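Local coordinates for protein uncharacterized ACR, COG1565 superfamily (Burkholderia thailandensis, PDB 4F3N) that belongs to a methyltransferase family and may transfer a methyl group from S-adenosylmethionine to arginine side chains of a protein substrate, although its own activity remains uncharacterised, at residues P48-D53 / F329-L334; F144-G149 / A180-T185; E215-M220 / D276-F281; R223-Q228 / Y270-H275; C318-R323 / G333-T338. One frame throughout, in Å; residues are numbered along the deposited sequence.

Interaction 1. Residues P48-D53 / F329-L334; sequences PVPGPD and FVYPGL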
# COMPACT_ATOMS: atom_id res chain seq x y z
N PRO A 48 21.81 -6.45 -13.73
CA PRO A 48 22.18 -5.43 -14.73
C PRO A 48 22.68 -4.15 -14.08
O PRO A 48 22.21 -3.74 -13.00
CB PRO A 48 20.88 -5.18 -15.46
CG PRO A 48 20.12 -6.45 -15.31
CD PRO A 48 20.41 -6.87 -13.91
N VAL A 49 23.67 -3.55 -14.71
CA VAL A 49 24.25 -2.31 -14.25
C VAL A 49 23.47 -1.16 -14.87
O VAL A 49 23.27 -1.13 -16.10
CB VAL A 49 25.71 -2.23 -14.68
CG1 VAL A 49 26.31 -0.90 -14.25
CG2 VAL A 49 26.47 -3.42 -14.10
N PRO A 50 23.03 -0.19 -14.04
CA PRO A 50 22.30 0.96 -14.63
C PRO A 50 23.17 1.85 -15.50
O PRO A 50 24.39 1.83 -15.38
CB PRO A 50 21.85 1.79 -13.41
CG PRO A 50 22.28 1.05 -12.21
CD PRO A 50 23.17 -0.09 -12.57
N GLY A 51 22.52 2.67 -16.31
CA GLY A 51 23.19 3.70 -17.09
C GLY A 51 23.93 4.73 -16.25
O GLY A 51 23.69 4.85 -15.04
N PRO A 52 24.83 5.49 -16.89
CA PRO A 52 25.65 6.44 -16.15
C PRO A 52 24.85 7.41 -15.26
O PRO A 52 25.27 7.68 -14.14
CB PRO A 52 26.36 7.21 -17.27
CG PRO A 52 26.50 6.20 -18.35
CD PRO A 52 25.19 5.47 -18.33
N ASP A 53 23.74 7.93 -15.76
CA ASP A 53 23.03 8.98 -15.02
C ASP A 53 22.31 8.40 -13.79
O ASP A 53 22.40 8.96 -12.69
CB ASP A 53 22.09 9.73 -15.95
CG ASP A 53 22.83 10.48 -17.06
OD1 ASP A 53 24.07 10.69 -16.96
OD2 ASP A 53 22.14 10.90 -18.03
N PHE A 329 19.84 -3.41 -0.37
CA PHE A 329 21.03 -2.61 -0.53
C PHE A 329 21.47 -2.57 -2.01
O PHE A 329 22.39 -1.85 -2.36
CB PHE A 329 22.14 -3.22 0.35
CG PHE A 329 21.76 -3.29 1.80
CD1 PHE A 329 21.16 -2.19 2.42
CD2 PHE A 329 21.97 -4.42 2.51
CE1 PHE A 329 20.77 -2.24 3.76
CE2 PHE A 329 21.61 -4.48 3.85
CZ PHE A 329 21.00 -3.40 4.45
N VAL A 330 20.75 -3.28 -2.86
CA VAL A 330 20.96 -3.14 -4.34
C VAL A 330 20.52 -1.74 -4.83
O VAL A 330 19.41 -1.28 -4.54
CB VAL A 330 20.22 -4.26 -5.11
CG1 VAL A 330 20.12 -3.94 -6.62
CG2 VAL A 330 20.87 -5.62 -4.84
N TYR A 331 21.41 -1.08 -5.57
CA TYR A 331 21.18 0.21 -6.21
C TYR A 331 20.14 1.09 -5.50
O TYR A 331 19.02 1.25 -6.00
CB TYR A 331 20.82 0.01 -7.69
CG TYR A 331 21.96 -0.58 -8.48
CD1 TYR A 331 23.18 0.09 -8.57
CD2 TYR A 331 21.85 -1.83 -9.07
CE1 TYR A 331 24.26 -0.47 -9.25
CE2 TYR A 331 22.91 -2.39 -9.76
CZ TYR A 331 24.11 -1.72 -9.82
OH TYR A 331 25.17 -2.26 -10.53
N PRO A 332 20.50 1.64 -4.33
CA PRO A 332 19.61 2.57 -3.64
C PRO A 332 19.03 3.63 -4.59
O PRO A 332 19.76 4.28 -5.34
CB PRO A 332 20.52 3.23 -2.59
CG PRO A 332 21.52 2.19 -2.28
CD PRO A 332 21.78 1.47 -3.61
N GLY A 333 17.73 3.80 -4.53
CA GLY A 333 17.05 4.79 -5.37
C GLY A 333 16.55 4.23 -6.68
O GLY A 333 15.76 4.91 -7.38
N LEU A 334 17.02 3.05 -7.09
CA LEU A 334 16.65 2.48 -8.39
C LEU A 334 15.79 1.24 -8.30
O LEU A 334 15.43 0.64 -9.32
CB LEU A 334 17.90 2.16 -9.22
CG LEU A 334 18.90 3.30 -9.41
CD1 LEU A 334 20.07 2.83 -10.29
CD2 LEU A 334 18.23 4.54 -10.01
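Pro-50 lays its ring against Tyr-331 in a CH-pi contact. The CD carbon of Pro-50 stands 3.6 Å from the centroid of the Tyr-331 ring, 22° off the ring normal. It is displaced toward the rim on the phenol side, where Tyr-331 CZ is its closest atom at 3.3 Å. The two side chains approach from opposite directions, one proline carbon on one aromatic face. With chi1 at -65° the Tyr-331 ring swings back on the backbone N side, away from its own carbonyl, and turns a face to Pro-50.

Aliphatic packing continues from the next proline carbon. Pro-50 CG presses on Leu-334 CD1 at 3.4 Å, tighter than an ordinary methyl-methylene contact, and CB of the proline touches the same methyl. One pyrrolidine ring thus fills the angle between the aromatic side chain and the leucine.

Both partners are carried by a type II beta turn running from Tyr-331 to Leu-334, closed by the bond from Leu-334 N to Tyr-331 O at 2.9 Å. On the other side, Gly-51 is the N-cap of helix 52-71, so the contact ties the lead-in to that helix to the loop between strands 324-325 and 336-342.

One carbonyl comes near the phenol ring without bonding to it. Pro-48 O sits obliquely to the ring, 3.6 Å from Tyr-331 CE2, and its hydrogen bond goes instead to the hydroxyl of Tyr-320. The Tyr-331 OH ends beside a carbon, 3.8 Å from Val-49 CA, while Leu-55 and Ser-58 of helix 52-71 also touch the tyrosine side chain.

Interaction 2. Residues F144-G149 / A180-T185; sequences FGAGTG and ARQRET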
# COMPACT_ATOMS: atom_id res chain seq x y z
N PHE A 144 -4.87 8.52 -1.47
CA PHE A 144 -3.52 8.80 -0.99
C PHE A 144 -2.56 8.13 -1.94
O PHE A 144 -2.76 6.97 -2.27
CB PHE A 144 -3.31 8.28 0.46
CG PHE A 144 -1.94 8.60 1.04
CD1 PHE A 144 -1.70 9.80 1.69
CD2 PHE A 144 -0.86 7.73 0.84
CE1 PHE A 144 -0.42 10.10 2.18
CE2 PHE A 144 0.42 8.01 1.32
CZ PHE A 144 0.65 9.21 1.98
N GLY A 145 -1.51 8.88 -2.33
CA GLY A 145 -0.46 8.40 -3.24
C GLY A 145 -0.88 8.58 -4.69
O GLY A 145 -0.62 9.61 -5.28
N ALA A 146 -1.61 7.59 -5.18
CA ALA A 146 -2.39 7.60 -6.45
C ALA A 146 -1.59 7.13 -7.64
O ALA A 146 -2.10 7.07 -8.77
CB ALA A 146 -3.13 8.91 -6.73
N GLY A 147 -0.33 6.73 -7.40
CA GLY A 147 0.49 6.22 -8.53
C GLY A 147 0.60 7.19 -9.71
O GLY A 147 0.94 8.35 -9.52
N THR A 148 0.37 6.72 -10.93
CA THR A 148 0.34 7.61 -12.09
C THR A 148 -1.09 8.10 -12.44
O THR A 148 -1.31 8.70 -13.48
CB THR A 148 0.95 6.97 -13.32
OG1 THR A 148 0.19 5.82 -13.68
CG2 THR A 148 2.44 6.60 -13.07
N GLY A 149 -2.04 7.86 -11.52
CA GLY A 149 -3.38 8.36 -11.69
C GLY A 149 -4.34 7.47 -12.45
O GLY A 149 -5.44 7.90 -12.75
N ALA A 180 2.43 15.60 -11.55
CA ALA A 180 2.54 15.93 -12.96
C ALA A 180 2.08 14.79 -13.85
O ALA A 180 1.29 15.01 -14.77
CB ALA A 180 4.00 16.36 -13.35
N ARG A 181 2.56 13.58 -13.59
CA ARG A 181 2.12 12.44 -14.39
C ARG A 181 0.64 12.12 -14.18
O ARG A 181 -0.06 11.78 -15.14
CB ARG A 181 2.99 11.20 -14.14
CG ARG A 181 2.65 10.04 -15.09
CD ARG A 181 3.83 9.60 -15.94
NE ARG A 181 3.61 8.28 -16.53
CZ ARG A 181 4.20 7.13 -16.15
NH1 ARG A 181 5.07 7.09 -15.14
NH2 ARG A 181 3.89 5.99 -16.79
N GLN A 182 0.16 12.24 -12.94
CA GLN A 182 -1.25 12.01 -12.65
C GLN A 182 -2.16 12.96 -13.45
O GLN A 182 -3.17 12.54 -14.03
CB GLN A 182 -1.52 12.18 -11.15
CG GLN A 182 -0.84 11.12 -10.30
CD GLN A 182 -0.79 11.41 -8.82
OE1 GLN A 182 -1.14 12.52 -8.38
NE2 GLN A 182 -0.34 10.42 -8.03
N ARG A 183 -1.78 14.23 -13.50
CA ARG A 183 -2.53 15.25 -14.23
C ARG A 183 -2.58 14.92 -15.71
O ARG A 183 -3.60 15.05 -16.34
CB ARG A 183 -1.85 16.62 -14.00
CG ARG A 183 -2.43 17.76 -14.79
CD ARG A 183 -1.78 19.05 -14.29
NE ARG A 183 -2.33 20.20 -14.96
CZ ARG A 183 -1.77 20.78 -16.01
NH1 ARG A 183 -0.60 20.35 -16.47
NH2 ARG A 183 -2.35 21.82 -16.57
N GLU A 184 -1.45 14.45 -16.26
CA GLU A 184 -1.38 14.03 -17.66
C GLU A 184 -2.31 12.86 -17.95
O GLU A 184 -3.07 12.91 -18.91
CB GLU A 184 0.06 13.61 -17.99
CG GLU A 184 0.32 13.45 -19.48
CD GLU A 184 1.67 12.81 -19.79
OE1 GLU A 184 2.44 12.48 -18.85
OE2 GLU A 184 1.93 12.61 -20.99
N THR A 185 -2.29 11.86 -17.06
CA THR A 185 -3.13 10.65 -17.17
C THR A 185 -4.61 11.05 -17.13
O THR A 185 -5.41 10.63 -17.95
CB THR A 185 -2.82 9.65 -16.04
OG1 THR A 185 -1.47 9.20 -16.13
CG2 THR A 185 -3.75 8.45 -16.06
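Gln-182 turns its CG anti to its own carbonyl carbon (chi1 -67°) and runs extended from there (chi2 166°), which carries its amide off helix 179-189 and into the glycine-rich loop. Thr-185, about a turn further on, has OG1 anti to the carbonyl carbon (chi1 -63°) and aims it at the same loop.

The amide nitrogen serves two carbonyls. Gln-182 NE2 donates to Gly-145 O at 2.9 Å, the donor tilted slightly from that carbonyl plane, and to Gly-147 O at the same length of 2.9 Å, where it stands well above the carbonyl plane, away from the lone pairs. With OE1 of Gln-182 accepting from Trp-199 NE1, the rotation of the amide is fixed from both ends. Thr-185 OG1 donates to Thr-148 O at 2.7 Å, and that oxygen also takes a CA-H...O contact from Gln-182 CA at 3.4 Å.

Thr-148 meets the helix through its methyl as well: CG2 lies over one face of the Arg-181 guanidinium, 3.4 Å from NH1. Gly-149, with no side chain, brings its CA to 4.3 Å from Gln-182 CA.

The sequence resembles the glycine-rich GxGxxA motif of Rossmann-type methyltransferases, consistent with a loop bordering the cofactor. The Asn-214 side chain, seen to bind S-adenosylhomocysteine in this protein, lies about 8 Å from Gly-147; no such ligand is bound here. The loop links strand 140-144 to helix 150-161, with a type II' turn from Ala-146 to Gly-149, and helix 179-189 packs against it while Ile-171 of strand 168-172 touches both Ala-146 and Gln-182.

Interaction 3. Residues E215-M220 / D276-F281; sequences EVLDAM and DAAVAF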
# COMPACT_ATOMS: atom_id res chain seq x y z
N GLU A 215 -2.41 -0.12 -2.56
CA GLU A 215 -0.98 -0.40 -2.49
C GLU A 215 -0.13 0.76 -1.98
O GLU A 215 0.95 1.04 -2.53
CB GLU A 215 -0.52 -0.89 -3.88
CG GLU A 215 -0.96 -2.31 -4.10
CD GLU A 215 -0.38 -2.90 -5.37
OE1 GLU A 215 0.82 -3.12 -5.38
OE2 GLU A 215 -1.13 -3.04 -6.34
N VAL A 216 -0.60 1.43 -0.93
CA VAL A 216 0.19 2.45 -0.29
C VAL A 216 0.74 2.02 1.06
O VAL A 216 1.86 2.45 1.41
CB VAL A 216 -0.56 3.82 -0.17
CG1 VAL A 216 -0.90 4.34 -1.57
CG2 VAL A 216 -1.81 3.72 0.64
N LEU A 217 0.04 1.16 1.79
CA LEU A 217 0.53 0.70 3.09
C LEU A 217 1.81 -0.11 2.96
O LEU A 217 2.75 0.03 3.82
CB LEU A 217 -0.53 -0.09 3.83
CG LEU A 217 -1.82 0.67 4.24
CD1 LEU A 217 -2.78 -0.32 4.90
CD2 LEU A 217 -1.59 1.90 5.13
N ASP A 218 1.91 -0.87 1.86
CA ASP A 218 3.06 -1.76 1.64
C ASP A 218 4.36 -1.01 1.39
O ASP A 218 5.41 -1.62 1.49
CB ASP A 218 2.78 -2.76 0.51
CG ASP A 218 2.59 -2.10 -0.83
OD1 ASP A 218 3.47 -1.30 -1.21
OD2 ASP A 218 1.57 -2.35 -1.52
N ALA A 219 4.29 0.29 1.11
CA ALA A 219 5.52 1.07 0.76
C ALA A 219 5.90 2.04 1.86
O ALA A 219 6.85 2.80 1.71
CB ALA A 219 5.32 1.82 -0.53
N MET A 220 5.17 1.96 2.97
CA MET A 220 5.54 2.77 4.14
C MET A 220 6.67 2.10 4.93
O MET A 220 6.75 0.87 5.00
CB MET A 220 4.32 3.04 4.97
CG MET A 220 3.34 3.87 4.16
SD MET A 220 1.87 4.34 5.03
CE MET A 220 0.96 5.23 3.77
N ASP A 276 5.08 0.25 12.19
CA ASP A 276 4.71 1.46 12.97
C ASP A 276 4.23 2.59 12.04
O ASP A 276 3.26 3.29 12.39
CB ASP A 276 5.84 1.96 13.87
CG ASP A 276 6.18 1.01 15.01
OD1 ASP A 276 5.29 0.40 15.58
OD2 ASP A 276 7.36 0.88 15.35
N ALA A 277 4.88 2.78 10.89
CA ALA A 277 4.55 3.93 10.03
C ALA A 277 3.17 3.76 9.43
O ALA A 277 2.40 4.71 9.34
CB ALA A 277 5.58 4.14 8.94
N ALA A 278 2.88 2.56 8.97
CA ALA A 278 1.53 2.27 8.45
C ALA A 278 0.44 2.40 9.49
O ALA A 278 -0.66 2.90 9.21
CB ALA A 278 1.50 0.88 7.79
N VAL A 279 0.71 1.89 10.68
CA VAL A 279 -0.20 2.05 11.80
C VAL A 279 -0.49 3.54 12.09
O VAL A 279 -1.66 3.96 12.27
CB VAL A 279 0.30 1.23 13.05
CG1 VAL A 279 -0.37 1.69 14.33
CG2 VAL A 279 0.05 -0.26 12.82
N ALA A 280 0.58 4.35 12.13
CA ALA A 280 0.50 5.77 12.40
C ALA A 280 -0.36 6.40 11.36
O ALA A 280 -1.21 7.24 11.67
CB ALA A 280 1.89 6.40 12.37
N PHE A 281 -0.16 5.96 10.11
CA PHE A 281 -0.94 6.51 8.97
C PHE A 281 -2.42 6.20 9.06
O PHE A 281 -3.25 7.08 8.90
CB PHE A 281 -0.37 5.96 7.67
CG PHE A 281 -1.12 6.39 6.43
CD1 PHE A 281 -1.01 7.68 5.94
CD2 PHE A 281 -1.93 5.50 5.76
CE1 PHE A 281 -1.72 8.08 4.82
CE2 PHE A 281 -2.61 5.90 4.59
CZ PHE A 281 -2.51 7.18 4.14
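The Phe-281 ring takes the Met-220 methyl over the centre of one face: CE sits 3.5 Å from the ring centroid and 13° off the normal, a CH-pi contact. The sulfur follows more obliquely, with Met-220 SD 4.4 Å from that centroid, which makes this a Met-aromatic pair. Leu-217 comes in at a slant, its CD2 3.7 Å from Phe-281 CD2. Elsewhere around the ring, Phe-144 meets it with the planes about 55° apart.

Met-220 reaches so far because its chain is fully extended beyond CG (chi2 -178°), crossing the phenylalanine side chain at about a right angle. On the way it passes the start of the helix, where Met-220 CB lies 4.3 Å from Ala-277 CB and SD rests near the backbone of Ala-278. Leu-217 CD2 touches the methyl of Ala-278 at 4.2 Å. Small alanines on this side of the helix allow the closest backbone approach, 5.7 Å between the CA atoms of Leu-217 and Ala-278.

The contact is wholly apolar. Leu-217, which opens the 3-10 segment 217-219 after strand 210-214 and its cofactor-site residue Asn-214, and Met-220 just beyond pack onto helix 276-288, with Phe-296 of strand 293-298 touching both Leu-217 and Phe-281 and Ile-346 of helix 343-352 reaching Ala-278.

Interaction 4. Residues R223-Q228 / Y270-H275; sequences RLVAKQ and YVTETH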
# COMPACT_ATOMS: atom_id res chain seq x y z
N ARG A 223 10.28 -1.33 10.22
CA ARG A 223 11.47 -1.69 10.97
C ARG A 223 11.61 -3.21 10.87
O ARG A 223 10.64 -3.92 10.65
CB ARG A 223 11.38 -1.16 12.41
CG ARG A 223 11.63 0.34 12.47
CD ARG A 223 11.25 0.99 13.80
NE ARG A 223 12.38 1.14 14.70
CZ ARG A 223 12.95 2.30 15.05
NH1 ARG A 223 12.50 3.47 14.61
NH2 ARG A 223 13.98 2.30 15.88
N LEU A 224 12.82 -3.71 11.00
CA LEU A 224 13.06 -5.13 11.01
C LEU A 224 13.42 -5.58 12.41
O LEU A 224 14.13 -4.90 13.16
CB LEU A 224 14.18 -5.46 10.04
CG LEU A 224 13.92 -5.06 8.57
CD1 LEU A 224 15.12 -5.31 7.66
CD2 LEU A 224 12.73 -5.84 8.04
N VAL A 225 12.94 -6.75 12.77
CA VAL A 225 13.21 -7.28 14.10
C VAL A 225 13.67 -8.72 13.95
O VAL A 225 13.21 -9.43 13.05
CB VAL A 225 11.98 -7.18 15.01
CG1 VAL A 225 11.61 -5.70 15.23
CG2 VAL A 225 10.75 -7.97 14.47
N ALA A 226 14.61 -9.13 14.81
CA ALA A 226 15.21 -10.45 14.69
C ALA A 226 15.20 -11.12 16.05
O ALA A 226 15.52 -10.50 17.06
CB ALA A 226 16.65 -10.35 14.19
N LYS A 227 14.89 -12.40 16.06
CA LYS A 227 14.83 -13.19 17.30
C LYS A 227 16.17 -13.80 17.58
O LYS A 227 16.61 -14.70 16.86
CB LYS A 227 13.80 -14.31 17.18
CG LYS A 227 13.66 -15.14 18.47
CD LYS A 227 12.97 -14.37 19.58
CE LYS A 227 12.85 -15.18 20.88
NZ LYS A 227 12.13 -16.46 20.69
N GLN A 228 16.83 -13.29 18.62
CA GLN A 228 18.09 -13.82 19.14
C GLN A 228 17.79 -14.71 20.34
O GLN A 228 16.67 -14.64 20.92
CB GLN A 228 19.02 -12.68 19.59
CG GLN A 228 19.65 -11.89 18.46
CD GLN A 228 20.66 -10.86 18.94
OE1 GLN A 228 20.61 -10.39 20.09
NE2 GLN A 228 21.60 -10.51 18.07
N TYR A 270 14.48 -16.15 13.42
CA TYR A 270 13.32 -15.49 12.78
C TYR A 270 13.59 -14.02 12.57
O TYR A 270 14.08 -13.32 13.46
CB TYR A 270 12.12 -15.67 13.69
CG TYR A 270 10.78 -15.54 13.05
CD1 TYR A 270 10.03 -16.67 12.77
CD2 TYR A 270 10.22 -14.30 12.76
CE1 TYR A 270 8.77 -16.58 12.23
CE2 TYR A 270 8.96 -14.22 12.20
CZ TYR A 270 8.24 -15.36 11.94
OH TYR A 270 6.97 -15.30 11.36
N VAL A 271 13.24 -13.54 11.39
CA VAL A 271 13.43 -12.14 11.04
C VAL A 271 12.13 -11.69 10.40
O VAL A 271 11.58 -12.40 9.58
CB VAL A 271 14.64 -11.90 10.11
CG1 VAL A 271 14.80 -10.40 9.80
CG2 VAL A 271 15.92 -12.38 10.79
N THR A 272 11.61 -10.54 10.81
CA THR A 272 10.32 -10.08 10.31
C THR A 272 10.22 -8.56 10.42
O THR A 272 11.16 -7.87 10.86
CB THR A 272 9.16 -10.81 11.01
OG1 THR A 272 7.96 -10.63 10.25
CG2 THR A 272 8.99 -10.31 12.51
N GLU A 273 9.07 -8.03 10.03
CA GLU A 273 8.88 -6.58 9.94
C GLU A 273 7.85 -6.16 10.95
O GLU A 273 6.90 -6.91 11.22
CB GLU A 273 8.31 -6.19 8.57
CG GLU A 273 9.13 -6.58 7.38
CD GLU A 273 8.96 -8.04 7.02
OE1 GLU A 273 7.84 -8.57 7.24
OE2 GLU A 273 9.93 -8.66 6.53
N THR A 274 8.06 -4.96 11.51
CA THR A 274 7.02 -4.20 12.15
C THR A 274 6.61 -2.98 11.28
O THR A 274 7.39 -2.49 10.45
CB THR A 274 7.38 -3.77 13.59
OG1 THR A 274 8.47 -2.85 13.56
CG2 THR A 274 7.78 -5.00 14.43
N HIS A 275 5.38 -2.53 11.50
CA HIS A 275 4.68 -1.56 10.63
C HIS A 275 4.22 -0.32 11.33
O HIS A 275 3.08 0.14 11.12
CB HIS A 275 3.50 -2.24 9.94
CG HIS A 275 3.86 -3.55 9.31
ND1 HIS A 275 3.84 -4.68 10.01
CD2 HIS A 275 4.21 -3.87 8.03
CE1 HIS A 275 4.21 -5.68 9.22
NE2 HIS A 275 4.45 -5.18 8.01
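Val-225 and Thr-272 form a hydrogen-bonded pair in the antiparallel pairing of strands 223-228 and 271-274, part of an antiparallel sheet separate from the seven-stranded methyltransferase sheet. Val-225 N gives to Thr-272 O at 2.8 Å, and Thr-272 N returns the bond to Val-225 O at 3.0 Å. Arg-223 and Thr-274 repeat the pattern with a longer first bond, Arg-223 N to Thr-274 O at 3.1 Å, and Lys-227 N adds a further bond to Tyr-270 O. The strands run 144° apart, twisted well away from exact antiparallel.

Side chains alternate between the faces. Leu-224 and Glu-273 lie side by side on one, with Leu-224 CD2 3.7 Å from Glu-273 CG, and Ala-226 and Val-271 share that face. Arg-223, Val-225, Thr-272 and Thr-274 occupy the other.

Farther out, the Glu-273 carboxylate is gripped by Tyr-306 OH at OE1 and by the backbone N of Thr-315 and Leu-316 at OE2. Strand 231-239 is the neighbour of 223-228 on its other edge.

Back between the strands, a chi1 of -164° tucks the methyl CG2 of Thr-272 over its own backbone, flanked by N and C, from where it meets Val-225 CG2 at 3.5 Å.

Interaction 5. Residues C318-R323 / G333-T338; sequences CHYRHR and GLQDIT. With SO4 (sulfate ion), chain B.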
# COMPACT_ATOMS: atom_id res chain seq x y z
N CYS A 318 12.15 -6.76 -2.66
CA CYS A 318 12.64 -5.69 -3.49
C CYS A 318 12.43 -6.04 -4.96
O CYS A 318 12.40 -7.22 -5.33
CB CYS A 318 14.12 -5.45 -3.21
SG CYS A 318 14.49 -5.26 -1.45
N HIS A 319 12.26 -5.02 -5.78
CA HIS A 319 12.06 -5.20 -7.21
C HIS A 319 12.97 -4.30 -7.95
O HIS A 319 12.81 -3.09 -7.89
CB HIS A 319 10.61 -4.91 -7.60
CG HIS A 319 9.62 -5.67 -6.78
ND1 HIS A 319 9.16 -5.20 -5.60
CD2 HIS A 319 9.04 -6.91 -6.96
CE1 HIS A 319 8.32 -6.11 -5.06
NE2 HIS A 319 8.24 -7.14 -5.89
N TYR A 320 13.90 -4.89 -8.69
CA TYR A 320 14.87 -4.16 -9.49
C TYR A 320 14.72 -4.62 -10.94
O TYR A 320 14.96 -5.79 -11.24
CB TYR A 320 16.28 -4.42 -8.96
CG TYR A 320 17.37 -3.76 -9.79
CD1 TYR A 320 17.41 -2.39 -9.94
CD2 TYR A 320 18.31 -4.52 -10.48
CE1 TYR A 320 18.40 -1.77 -10.71
CE2 TYR A 320 19.29 -3.91 -11.23
CZ TYR A 320 19.32 -2.54 -11.38
OH TYR A 320 20.32 -1.94 -12.17
N ARG A 321 14.33 -3.68 -11.80
CA ARG A 321 14.05 -3.97 -13.22
C ARG A 321 13.07 -5.15 -13.28
O ARG A 321 13.35 -6.18 -13.91
CB ARG A 321 15.33 -4.25 -13.99
CG ARG A 321 16.33 -3.10 -13.94
CD ARG A 321 17.69 -3.56 -14.40
NE ARG A 321 17.82 -3.68 -15.86
CZ ARG A 321 18.42 -2.80 -16.67
NH1 ARG A 321 18.94 -1.67 -16.20
NH2 ARG A 321 18.52 -3.05 -17.98
N HIS A 322 11.98 -5.01 -12.53
CA HIS A 322 10.97 -6.05 -12.40
C HIS A 322 11.62 -7.42 -12.27
O HIS A 322 11.40 -8.32 -13.08
CB HIS A 322 10.00 -5.98 -13.59
N ARG A 323 12.50 -7.55 -11.27
CA ARG A 323 13.02 -8.82 -10.80
C ARG A 323 12.90 -8.76 -9.27
O ARG A 323 13.44 -7.86 -8.64
CB ARG A 323 14.48 -9.02 -11.20
N GLY A 333 17.73 3.80 -4.53
CA GLY A 333 17.05 4.79 -5.37
C GLY A 333 16.55 4.23 -6.68
O GLY A 333 15.76 4.91 -7.38
N LEU A 334 17.02 3.05 -7.09
CA LEU A 334 16.65 2.48 -8.39
C LEU A 334 15.79 1.24 -8.30
O LEU A 334 15.43 0.64 -9.32
CB LEU A 334 17.90 2.16 -9.22
CG LEU A 334 18.90 3.30 -9.41
CD1 LEU A 334 20.07 2.83 -10.29
CD2 LEU A 334 18.23 4.54 -10.01
N GLN A 335 15.44 0.82 -7.07
CA GLN A 335 14.54 -0.28 -6.89
C GLN A 335 13.51 0.04 -5.80
O GLN A 335 13.73 0.90 -4.94
CB GLN A 335 15.32 -1.58 -6.55
CG GLN A 335 16.05 -1.54 -5.21
CD GLN A 335 16.54 -2.91 -4.77
OE1 GLN A 335 16.69 -3.84 -5.58
NE2 GLN A 335 16.81 -3.06 -3.46
N ASP A 336 12.39 -0.68 -5.89
CA ASP A 336 11.29 -0.63 -4.92
C ASP A 336 11.68 -1.50 -3.73
O ASP A 336 12.40 -2.47 -3.89
CB ASP A 336 10.06 -1.27 -5.61
CG ASP A 336 8.77 -0.93 -4.97
OD1 ASP A 336 8.76 -0.21 -3.95
OD2 ASP A 336 7.75 -1.41 -5.53
N ILE A 337 11.18 -1.16 -2.55
CA ILE A 337 11.29 -2.00 -1.36
C ILE A 337 9.90 -2.02 -0.74
O ILE A 337 9.32 -0.95 -0.49
CB ILE A 337 12.30 -1.46 -0.30
CG1 ILE A 337 13.71 -1.24 -0.92
CG2 ILE A 337 12.36 -2.45 0.87
CD1 ILE A 337 14.69 -0.48 -0.02
N THR A 338 9.31 -3.20 -0.55
CA THR A 338 7.97 -3.27 0.03
C THR A 338 7.95 -4.34 1.10
O THR A 338 8.80 -5.19 1.16
CB THR A 338 6.86 -3.62 -1.01
OG1 THR A 338 7.14 -4.90 -1.59
CG2 THR A 338 6.79 -2.58 -2.12
S SO4 B . 16.50 -5.93 -18.44
O1 SO4 B . 17.99 -5.78 -18.49
O2 SO4 B . 16.07 -7.25 -18.95
O3 SO4 B . 16.09 -5.79 -17.01
O4 SO4 B . 15.81 -4.88 -19.25
O HOH W 1 14.03 -0.87 -11.06
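Gln-335 reaches across to residues 318-320. Its CB lies 3.2 Å from His-319 O and also faces the CB of Tyr-320. A chi1 of 66° sends CG back over the backbone, and from there the extended chain runs alongside Cys-318. The amide carbon CD packs on Cys-318 CB. At the tip, Gln-335 OE1 lies 3.5 Å from Tyr-320 CB and accepts from His-325 NE2, while NE2 rests 3.6 Å from Cys-318 CB and donates to Asp-327 O. Both ends of the amide are therefore held from beyond the two segments.

Beside it the strands pair antiparallel. His-319 and Asp-336 exchange two backbone bonds, each 3.2 Å: His-319 N to Asp-336 O, and Asp-336 N to His-319 O. Cys-318 and Ile-337 form the adjoining non-hydrogen-bonded pair. Nearby, Leu-334 O approaches the edge of the Tyr-320 ring, and a water bridges it to Arg-321 N.

Arg-321 holds a sulfate, probably from the crystallisation liquor, with NE to O3 and with NH2 to O1 at 2.8 Å.

The His-319 and Asp-336 side chains lie side by side, yet His-319 ND1 is 4.0 Å from Asp-336 OD2, too far for a bond. That buried nitrogen has no partner in the model, so what bonds these two residues to each other is their backbones alone.

In the fold
Interactions 1 and 5 form one unit: their centres are 10 Å apart, they share Gly-333 and Leu-334, and Pro-48 CB packs 3.4 Å from Arg-321 NE. Interaction 3 is central, its centre about 7 Å from that of the chain. It touches interaction 2 where Phe-144 CG meets Phe-281 CZ at 3.5 Å, and interaction 5 where Asp-218 O meets Thr-338 CB. Interaction 4 leads straight into it, strand 271-274 running on into helix 276-288. The S-adenosylhomocysteine site is empty in this model; of its residues, Asn-214 lies near interactions 2 and 3, and the Thr-113 side chain is about 7 Å from the His-319 side chain of interaction 5.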